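Local coordinates for outer envelope protein 64, mitochondrial (Arabidopsis thaliana, PDB 6HPG) that probably acts as a chaperone receptor in Hsp90-dependent protein targeting to mitochondria, here represented by its TPR domain, at residues 71-85 with 96-110. Sequence-based numbering, arbitrary orientation.
Sequences KKNVKAYLRRGTARE and DFRHALVLEPQNKTA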
loop_
_atom_site.group_PDB
_atom_site.type_symbol
_atom_site.label_atom_id
_atom_site.label_comp_id
_atom_site.label_asym_id
_atom_site.label_seq_id
_atom_site.Cartn_x
_atom_site.Cartn_y
_atom_site.Cartn_z
ATOM N N LYS A 71 -10.582 1.158 -7.148
ATOM C CA LYS A 71 -9.740 0.796 -8.286
ATOM C C LYS A 71 -8.679 1.782 -8.640
ATOM O O LYS A 71 -7.684 1.388 -9.218
ATOM C CB LYS A 71 -10.610 0.579 -9.543
ATOM C CG LYS A 71 -11.013 -0.874 -9.747
ATOM C CD LYS A 71 -11.586 -1.148 -11.133
ATOM C CE LYS A 71 -11.304 -2.584 -11.560
ATOM N NZ LYS A 71 -11.901 -2.893 -12.887
ATOM N N LYS A 72 -8.904 3.072 -8.369
ATOM C CA LYS A 72 -7.981 4.110 -8.794
ATOM C C LYS A 72 -6.901 4.449 -7.739
ATOM O O LYS A 72 -6.171 5.374 -7.923
ATOM C CB LYS A 72 -8.768 5.338 -9.230
ATOM C CG LYS A 72 -9.618 5.059 -10.467
ATOM C CD LYS A 72 -10.523 6.228 -10.796
ATOM C CE LYS A 72 -11.141 6.066 -12.176
ATOM N NZ LYS A 72 -12.242 7.043 -12.409
ATOM N N ASN A 73 -6.812 3.694 -6.640
ATOM C CA ASN A 73 -5.784 3.913 -5.646
ATOM C C ASN A 73 -4.367 3.578 -6.131
ATOM O O ASN A 73 -3.974 2.416 -6.144
ATOM C CB ASN A 73 -6.048 3.102 -4.371
ATOM C CG ASN A 73 -5.133 3.525 -3.260
ATOM O OD1 ASN A 73 -3.906 3.375 -3.376
ATOM N ND2 ASN A 73 -5.687 4.199 -2.256
ATOM N N VAL A 74 -3.587 4.604 -6.438
ATOM C CA VAL A 74 -2.304 4.419 -7.087
ATOM C C VAL A 74 -1.349 3.612 -6.224
ATOM O O VAL A 74 -0.657 2.716 -6.707
ATOM C CB VAL A 74 -1.611 5.755 -7.416
ATOM C CG1 VAL A 74 -0.222 5.505 -8.029
ATOM C CG2 VAL A 74 -2.465 6.577 -8.360
ATOM N N LYS A 75 -1.270 3.987 -4.968
ATOM C CA LYS A 75 -0.382 3.347 -4.018
ATOM C C LYS A 75 -0.656 1.862 -3.781
ATOM O O LYS A 75 0.272 1.120 -3.527
ATOM C CB LYS A 75 -0.310 4.154 -2.712
ATOM C CG LYS A 75 0.422 5.485 -2.892
ATOM C CD LYS A 75 0.851 6.118 -1.573
ATOM C CE LYS A 75 1.159 7.610 -1.708
ATOM N NZ LYS A 75 1.584 8.271 -0.419
ATOM N N ALA A 76 -1.896 1.419 -3.954
ATOM C CA ALA A 76 -2.228 0.001 -3.880
ATOM C C ALA A 76 -1.505 -0.845 -4.938
ATOM O O ALA A 76 -1.041 -1.962 -4.658
ATOM C CB ALA A 76 -3.758 -0.183 -3.926
ATOM N N TYR A 77 -1.386 -0.298 -6.156
ATOM C CA TYR A 77 -0.661 -0.929 -7.226
ATOM C C TYR A 77 0.873 -0.922 -7.001
ATOM O O TYR A 77 1.552 -1.961 -7.167
ATOM C CB TYR A 77 -1.071 -0.338 -8.594
ATOM C CG TYR A 77 -2.517 -0.548 -8.859
ATOM C CD1 TYR A 77 -3.023 -1.815 -9.235
ATOM C CD2 TYR A 77 -3.407 0.459 -8.669
ATOM C CE1 TYR A 77 -4.390 -2.025 -9.401
ATOM C CE2 TYR A 77 -4.768 0.256 -8.827
ATOM C CZ TYR A 77 -5.257 -0.976 -9.201
ATOM O OH TYR A 77 -6.617 -1.111 -9.356
ATOM N N LEU A 78 1.407 0.250 -6.638
ATOM C CA LEU A 78 2.837 0.404 -6.302
ATOM C C LEU A 78 3.282 -0.559 -5.221
ATOM O O LEU A 78 4.282 -1.243 -5.369
ATOM C CB LEU A 78 3.105 1.814 -5.825
ATOM C CG LEU A 78 2.889 2.926 -6.878
ATOM C CD1 LEU A 78 3.297 4.273 -6.305
ATOM C CD2 LEU A 78 3.703 2.675 -8.117
ATOM N N ARG A 79 2.510 -0.604 -4.131
ATOM C CA ARG A 79 2.765 -1.504 -2.988
ATOM C C ARG A 79 2.550 -3.007 -3.261
ATOM O O ARG A 79 3.400 -3.826 -2.844
ATOM C CB ARG A 79 1.976 -1.065 -1.750
ATOM C CG ARG A 79 2.519 0.255 -1.154
ATOM C CD ARG A 79 1.707 0.809 0.016
ATOM N NE ARG A 79 2.317 2.066 0.401
ATOM C CZ ARG A 79 1.684 3.164 0.763
ATOM N NH1 ARG A 79 0.361 3.208 0.878
ATOM N NH2 ARG A 79 2.402 4.227 1.027
ATOM N N ARG A 80 1.461 -3.383 -3.950
ATOM C CA ARG A 80 1.292 -4.785 -4.322
ATOM C C ARG A 80 2.416 -5.206 -5.273
ATOM O O ARG A 80 2.983 -6.307 -5.141
ATOM C CB ARG A 80 -0.069 -5.068 -4.947
ATOM C CG ARG A 80 -0.422 -6.544 -4.847
ATOM C CD ARG A 80 -1.830 -6.894 -5.248
ATOM N NE ARG A 80 -2.069 -6.667 -6.671
ATOM C CZ ARG A 80 -3.246 -6.850 -7.262
ATOM N NH1 ARG A 80 -3.374 -6.611 -8.550
ATOM N NH2 ARG A 80 -4.293 -7.312 -6.574
ATOM N N GLY A 81 2.746 -4.306 -6.199
ATOM C CA GLY A 81 3.905 -4.455 -7.073
ATOM C C GLY A 81 5.202 -4.745 -6.356
ATOM O O GLY A 81 5.944 -5.656 -6.747
ATOM N N THR A 82 5.468 -3.970 -5.310
ATOM C CA THR A 82 6.683 -4.133 -4.508
ATOM C C THR A 82 6.705 -5.481 -3.801
ATOM O O THR A 82 7.758 -6.089 -3.725
ATOM C CB THR A 82 6.847 -2.990 -3.492
ATOM O OG1 THR A 82 6.768 -1.748 -4.191
ATOM C CG2 THR A 82 8.178 -3.066 -2.747
ATOM N N ALA A 83 5.557 -5.932 -3.285
ATOM C CA ALA A 83 5.496 -7.169 -2.497
ATOM C C ALA A 83 5.711 -8.334 -3.446
ATOM O O ALA A 83 6.384 -9.314 -3.114
ATOM C CB ALA A 83 4.156 -7.318 -1.754
ATOM N N ARG A 84 5.115 -8.231 -4.629
ATOM C CA ARG A 84 5.319 -9.216 -5.649
ATOM C C ARG A 84 6.774 -9.293 -6.110
ATOM O O ARG A 84 7.319 -10.377 -6.180
ATOM C CB ARG A 84 4.396 -8.955 -6.817
ATOM C CG ARG A 84 3.001 -9.400 -6.496
ATOM C CD ARG A 84 2.055 -8.836 -7.524
ATOM N NE ARG A 84 0.727 -9.378 -7.318
ATOM C CZ ARG A 84 -0.299 -9.158 -8.138
ATOM N NH1 ARG A 84 -0.179 -8.376 -9.233
ATOM N NH2 ARG A 84 -1.458 -9.725 -7.857
ATOM N N GLU A 85 7.398 -8.164 -6.398
ATOM C CA GLU A 85 8.805 -8.179 -6.811
ATOM C C GLU A 85 9.707 -8.782 -5.711
ATOM O O GLU A 85 10.700 -9.461 -6.016
ATOM C CB GLU A 85 9.259 -6.791 -7.168
ATOM C CG GLU A 85 10.699 -6.731 -7.583
ATOM C CD GLU A 85 11.110 -5.354 -8.001
ATOM O OE1 GLU A 85 12.228 -5.227 -8.555
ATOM O OE2 GLU A 85 10.333 -4.390 -7.789
ATOM N N ASP A 96 1.272 -4.667 -12.127
ATOM C CA ASP A 96 0.858 -3.676 -11.161
ATOM C C ASP A 96 1.630 -2.376 -11.371
ATOM O O ASP A 96 1.026 -1.300 -11.337
ATOM C CB ASP A 96 1.092 -4.140 -9.730
ATOM C CG ASP A 96 0.129 -5.178 -9.263
ATOM O OD1 ASP A 96 -1.003 -5.337 -9.788
ATOM O OD2 ASP A 96 0.536 -5.826 -8.276
ATOM N N PHE A 97 2.940 -2.454 -11.616
ATOM C CA PHE A 97 3.677 -1.225 -11.838
ATOM C C PHE A 97 3.162 -0.565 -13.162
ATOM O O PHE A 97 3.154 0.653 -13.284
ATOM C CB PHE A 97 5.209 -1.437 -11.813
ATOM C CG PHE A 97 5.803 -1.616 -10.410
ATOM C CD1 PHE A 97 5.752 -0.590 -9.462
ATOM C CD2 PHE A 97 6.478 -2.804 -10.059
ATOM C CE1 PHE A 97 6.298 -0.772 -8.186
ATOM C CE2 PHE A 97 7.026 -2.983 -8.784
ATOM C CZ PHE A 97 6.931 -1.973 -7.846
ATOM N N ARG A 98 2.706 -1.371 -14.129
ATOM C CA ARG A 98 2.200 -0.820 -15.405
ATOM C C ARG A 98 0.881 -0.145 -15.203
ATOM O O ARG A 98 0.647 0.943 -15.731
ATOM C CB ARG A 98 2.162 -1.871 -16.490
ATOM C CG ARG A 98 3.542 -2.052 -17.154
ATOM C CD ARG A 98 3.580 -3.304 -17.988
ATOM N NE ARG A 98 4.870 -3.508 -18.643
ATOM C CZ ARG A 98 5.301 -4.672 -19.131
ATOM N NH1 ARG A 98 4.560 -5.772 -19.066
ATOM N NH2 ARG A 98 6.488 -4.736 -19.734
ATOM N N HIS A 99 0.024 -0.756 -14.376
ATOM C CA HIS A 99 -1.256 -0.162 -14.096
ATOM C C HIS A 99 -1.206 1.139 -13.281
ATOM O O HIS A 99 -2.044 2.035 -13.493
ATOM C CB HIS A 99 -2.213 -1.133 -13.416
ATOM C CG HIS A 99 -3.631 -0.719 -13.573
ATOM N ND1 HIS A 99 -4.265 -0.726 -14.800
ATOM C CD2 HIS A 99 -4.525 -0.227 -12.688
ATOM C CE1 HIS A 99 -5.507 -0.300 -14.657
ATOM N NE2 HIS A 99 -5.690 0.009 -13.385
ATOM N N ALA A 100 -0.254 1.238 -12.360
ATOM C CA ALA A 100 -0.051 2.472 -11.629
ATOM C C ALA A 100 0.235 3.616 -12.581
ATOM O O ALA A 100 -0.159 4.759 -12.303
ATOM C CB ALA A 100 1.108 2.338 -10.664
ATOM N N LEU A 101 0.984 3.321 -13.657
ATOM C CA LEU A 101 1.343 4.330 -14.680
ATOM C C LEU A 101 0.180 4.686 -15.590
ATOM O O LEU A 101 0.134 5.792 -16.147
ATOM C CB LEU A 101 2.563 3.896 -15.490
ATOM C CG LEU A 101 3.894 3.927 -14.741
ATOM C CD1 LEU A 101 4.956 3.115 -15.445
ATOM C CD2 LEU A 101 4.426 5.332 -14.475
ATOM N N VAL A 102 -0.756 3.762 -15.734
ATOM C CA VAL A 102 -2.046 4.033 -16.377
ATOM C C VAL A 102 -2.815 5.076 -15.590
ATOM O O VAL A 102 -3.342 6.001 -16.182
ATOM C CB VAL A 102 -2.896 2.728 -16.603
ATOM C CG1 VAL A 102 -4.345 3.004 -16.994
ATOM C CG2 VAL A 102 -2.236 1.881 -17.651
ATOM N N LEU A 103 -2.868 4.914 -14.261
ATOM C CA LEU A 103 -3.535 5.861 -13.348
ATOM C C LEU A 103 -2.700 7.155 -13.121
ATOM O O LEU A 103 -3.247 8.235 -12.985
ATOM C CB LEU A 103 -3.823 5.203 -11.990
ATOM C CG LEU A 103 -4.638 3.903 -12.058
ATOM C CD1 LEU A 103 -4.649 3.170 -10.729
ATOM C CD2 LEU A 103 -6.054 4.188 -12.529
ATOM N N GLU A 104 -1.384 7.043 -13.055
ATOM C CA GLU A 104 -0.566 8.198 -12.726
ATOM C C GLU A 104 0.652 8.178 -13.617
ATOM O O GLU A 104 1.685 7.636 -13.244
ATOM C CB GLU A 104 -0.193 8.190 -11.232
ATOM C CG GLU A 104 0.522 9.435 -10.723
ATOM C CD GLU A 104 0.807 9.369 -9.221
ATOM O OE1 GLU A 104 1.992 9.458 -8.829
ATOM O OE2 GLU A 104 -0.144 9.246 -8.423
ATOM N N PRO A 105 0.512 8.739 -14.848
ATOM C CA PRO A 105 1.563 8.642 -15.851
ATOM C C PRO A 105 2.940 9.051 -15.397
ATOM O O PRO A 105 3.910 8.488 -15.880
ATOM C CB PRO A 105 1.062 9.581 -16.948
ATOM C CG PRO A 105 -0.396 9.418 -16.904
ATOM C CD PRO A 105 -0.726 9.302 -15.435
ATOM N N GLN A 106 3.047 10.038 -14.508
ATOM C CA GLN A 106 4.356 10.597 -14.160
ATOM C C GLN A 106 5.033 9.838 -13.013
ATOM O O GLN A 106 6.111 10.247 -12.570
ATOM C CB GLN A 106 4.222 12.087 -13.789
ATOM C CG GLN A 106 3.615 12.954 -14.878
ATOM C CD GLN A 106 4.592 13.238 -15.996
ATOM O OE1 GLN A 106 4.410 12.772 -17.121
ATOM N NE2 GLN A 106 5.655 13.983 -15.687
ATOM N N ASN A 107 4.431 8.740 -12.543
ATOM C CA ASN A 107 4.830 8.162 -11.276
ATOM C C ASN A 107 6.240 7.659 -11.358
ATOM O O ASN A 107 6.548 6.767 -12.140
ATOM C CB ASN A 107 3.898 7.030 -10.868
ATOM C CG ASN A 107 4.198 6.532 -9.482
ATOM O OD1 ASN A 107 4.998 5.616 -9.297
ATOM N ND2 ASN A 107 3.591 7.149 -8.500
ATOM N N LYS A 108 7.111 8.226 -10.541
ATOM C CA LYS A 108 8.527 7.928 -10.640
ATOM C C LYS A 108 8.836 6.504 -10.160
ATOM O O LYS A 108 9.741 5.876 -10.689
ATOM C CB LYS A 108 9.371 8.974 -9.895
ATOM C CG LYS A 108 10.410 9.692 -10.767
ATOM C CD LYS A 108 11.608 8.810 -11.161
ATOM C CE LYS A 108 11.649 8.487 -12.655
ATOM N NZ LYS A 108 12.553 7.336 -12.960
ATOM N N THR A 109 8.054 5.978 -9.215
ATOM C CA THR A 109 8.385 4.731 -8.575
ATOM C C THR A 109 8.096 3.609 -9.465
ATOM O O THR A 109 8.866 2.657 -9.509
ATOM C CB THR A 109 7.606 4.547 -7.271
ATOM O OG1 THR A 109 8.242 5.365 -6.289
ATOM C CG2 THR A 109 7.564 3.076 -6.764
ATOM N N ALA A 110 6.953 3.675 -10.142
ATOM C CA ALA A 110 6.624 2.701 -11.179
ATOM C C ALA A 110 7.630 2.683 -12.355
ATOM O O ALA A 110 7.967 1.621 -12.832
ATOM C CB ALA A 110 5.208 2.941 -11.676
#
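Y77 lays one ring face against the edge of H99, whose CD2 comes to 3.6 Å from Y77 CZ. The planes stand 64° apart, a T-shaped pair. L103 CD1 meets Y77 CE2, 3.5 Å away. Y77 OH donates to K71 O at 2.7 Å, fixing the ring's outer end. The next residue, L78, inserts as a knob among F97, A100, T109 and A110; its CD2 lies 3.7 Å from A100 CB. G81 CA sits over the F97 ring face, a CH-pi contact. L78 and T82 pack on apolar side chains of the bound peptide, and E104 OE2 hydrogen-bonds a polar one. D96 is gripped side-on by R80: NE reaches OD2 and NH1 reaches OD1 at 3.0 Å, on the syn side, somewhat out of the carboxylate plane. A bend at chi3 (66°) turns the R80 guanidinium edge to the carboxylate. R84 NH1 adds a salt bridge to D96 OD2 at 2.8 Å. R80 NH2 hydrogen-bonds T64 OG1 on helix 56-69. A leucine in place of R80 would probably cost D96 its two-nitrogen grip and leave T64 without this donor. Helices 74-85 and 96-103 run antiparallel (163°), axes 8.0 Å apart at closest approach: the hairpin of a tetratricopeptide repeat, here TPR 3.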